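Local coordinates for periplasmic divalent cation tolerance protein (Thermotoga maritima, PDB 1O5J) that forms a homotrimer of the CutA family and is probably involved in resistance toward heavy metals, at residues 76-81 with 92-97. Numbering follows the deposited sequence.
Sequences ELYEEL and IFTLKV
Y78 and I92 meet in a CH-pi contact that illustrates how one tyrosine can serve a helix-on-sheet packing with its face and its hydroxyl alike. The methyl CG2 of I92 sits over one face of the ring, 3.8 Å from the centroid of Y78 and 16° off the ring normal, somewhat toward the rim near CE2. CG1 of I92 stands anti to the carbonyl carbon, and an extended second torsion (179°) carries CD1 out to L81, one turn beyond Y78. There CD1 of I92 lies 3.7 Å from CB of L81, and CG2, besides covering the ring, comes within 3.9 Å of CD1 of L81. Helix 74-84, together with helix 23-35, covers one face of the antiparallel sheet of this ferredoxin-like, GlnB-type fold; segments 76-81 and 92-97 run roughly antiparallel (154°), their axes coming within 10.0 Å. L81 also touches I29 of helix 23-35 and F67 of strand 56-70, while I92 rests on V16 and S18 of strand 13-20.

The polar part of the contact belongs to the phenol end. OH of Y78 donates to OG1 of T94 at 2.7 Å, and the acceptor lies at the ring edge, in its plane. The same OG1 is also hydrogen-bonded to OE2 of E74, at the start of the helix; with the phenol as donor, the carboxylate probably accepts the threonine proton. F93, T94 and L95 pair in an antiparallel ladder with a second subunit, whose V100 packs against Y78.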
# COMPACT_ATOMS: atom_id res chain seq x y z
N GLU A 76 19.36 -1.63 9.62
CA GLU A 76 20.07 -0.42 9.24
C GLU A 76 19.06 0.62 8.73
O GLU A 76 19.16 1.79 9.09
CB GLU A 76 21.10 -0.70 8.14
CG GLU A 76 22.29 -1.51 8.56
CD GLU A 76 23.13 -1.92 7.35
OE1 GLU A 76 22.81 -2.96 6.72
OE2 GLU A 76 24.10 -1.20 7.05
N LEU A 77 18.08 0.18 7.95
CA LEU A 77 17.05 1.06 7.44
C LEU A 77 16.20 1.70 8.52
O LEU A 77 15.98 2.91 8.49
CB LEU A 77 16.15 0.33 6.41
CG LEU A 77 14.93 1.08 5.85
CD1 LEU A 77 15.33 2.34 5.20
CD2 LEU A 77 14.20 0.21 4.81
N TYR A 78 15.69 0.90 9.45
CA TYR A 78 14.95 1.44 10.61
C TYR A 78 15.81 2.45 11.40
O TYR A 78 15.32 3.53 11.78
CB TYR A 78 14.50 0.32 11.57
CG TYR A 78 13.15 -0.27 11.23
CD1 TYR A 78 12.95 -0.99 10.05
CD2 TYR A 78 12.05 -0.10 12.10
CE1 TYR A 78 11.68 -1.54 9.75
CE2 TYR A 78 10.82 -0.67 11.82
CZ TYR A 78 10.63 -1.36 10.64
OH TYR A 78 9.41 -1.89 10.40
N GLU A 79 17.05 2.09 11.68
CA GLU A 79 17.89 2.97 12.49
C GLU A 79 18.23 4.26 11.73
O GLU A 79 18.18 5.31 12.30
CB GLU A 79 19.11 2.24 13.10
CG GLU A 79 20.15 1.73 12.14
CD GLU A 79 21.23 0.90 12.82
OE1 GLU A 79 21.00 0.42 13.96
OE2 GLU A 79 22.32 0.72 12.21
N GLU A 80 18.42 4.19 10.41
CA GLU A 80 18.65 5.41 9.60
C GLU A 80 17.39 6.28 9.47
O GLU A 80 17.44 7.49 9.59
CB GLU A 80 19.15 5.04 8.21
CG GLU A 80 19.63 6.23 7.38
CD GLU A 80 21.00 6.74 7.82
OE1 GLU A 80 21.67 6.03 8.59
OE2 GLU A 80 21.41 7.84 7.40
N LEU A 81 16.25 5.67 9.18
CA LEU A 81 15.00 6.42 9.14
C LEU A 81 14.73 7.07 10.49
O LEU A 81 14.25 8.18 10.54
CB LEU A 81 13.81 5.53 8.85
CG LEU A 81 13.34 5.44 7.43
CD1 LEU A 81 12.22 4.41 7.38
CD2 LEU A 81 12.90 6.83 6.93
N ILE A 92 6.85 3.82 11.27
CA ILE A 92 7.75 2.97 10.47
C ILE A 92 7.32 1.54 10.75
O ILE A 92 7.30 1.11 11.91
CB ILE A 92 9.22 3.17 10.86
CG1 ILE A 92 9.63 4.63 10.87
CG2 ILE A 92 10.13 2.38 9.91
CD1 ILE A 92 11.07 4.86 11.29
N PHE A 93 6.94 0.82 9.69
CA PHE A 93 6.54 -0.57 9.80
C PHE A 93 6.81 -1.30 8.47
O PHE A 93 6.97 -0.67 7.40
CB PHE A 93 5.08 -0.73 10.26
CG PHE A 93 4.08 -0.10 9.32
CD1 PHE A 93 3.59 -0.82 8.23
CD2 PHE A 93 3.60 1.18 9.55
CE1 PHE A 93 2.66 -0.27 7.38
CE2 PHE A 93 2.68 1.74 8.68
CZ PHE A 93 2.21 1.01 7.58
N THR A 94 6.86 -2.61 8.57
CA THR A 94 7.26 -3.50 7.48
C THR A 94 6.08 -4.36 7.04
O THR A 94 5.47 -5.03 7.88
CB THR A 94 8.37 -4.45 8.04
OG1 THR A 94 9.52 -3.68 8.35
CG2 THR A 94 8.88 -5.48 7.00
N LEU A 95 5.75 -4.36 5.75
CA LEU A 95 4.77 -5.34 5.20
C LEU A 95 5.46 -6.59 4.68
O LEU A 95 6.57 -6.53 4.16
CB LEU A 95 3.90 -4.72 4.10
CG LEU A 95 3.14 -3.46 4.53
CD1 LEU A 95 2.56 -2.70 3.38
CD2 LEU A 95 2.02 -3.84 5.50
N LYS A 96 4.79 -7.73 4.84
CA LYS A 96 5.26 -8.98 4.35
C LYS A 96 5.00 -9.13 2.87
O LYS A 96 3.84 -9.17 2.46
CB LYS A 96 4.50 -10.12 5.05
CG LYS A 96 4.77 -11.52 4.45
CD LYS A 96 5.60 -12.39 5.38
CE LYS A 96 4.76 -12.97 6.53
NZ LYS A 96 4.34 -14.43 6.39
N VAL A 97 6.08 -9.36 2.13
CA VAL A 97 6.05 -9.73 0.71
C VAL A 97 6.12 -11.28 0.54
O VAL A 97 7.00 -11.94 1.08
CB VAL A 97 7.25 -9.10 -0.03
CG1 VAL A 97 7.22 -9.46 -1.54
CG2 VAL A 97 7.31 -7.59 0.22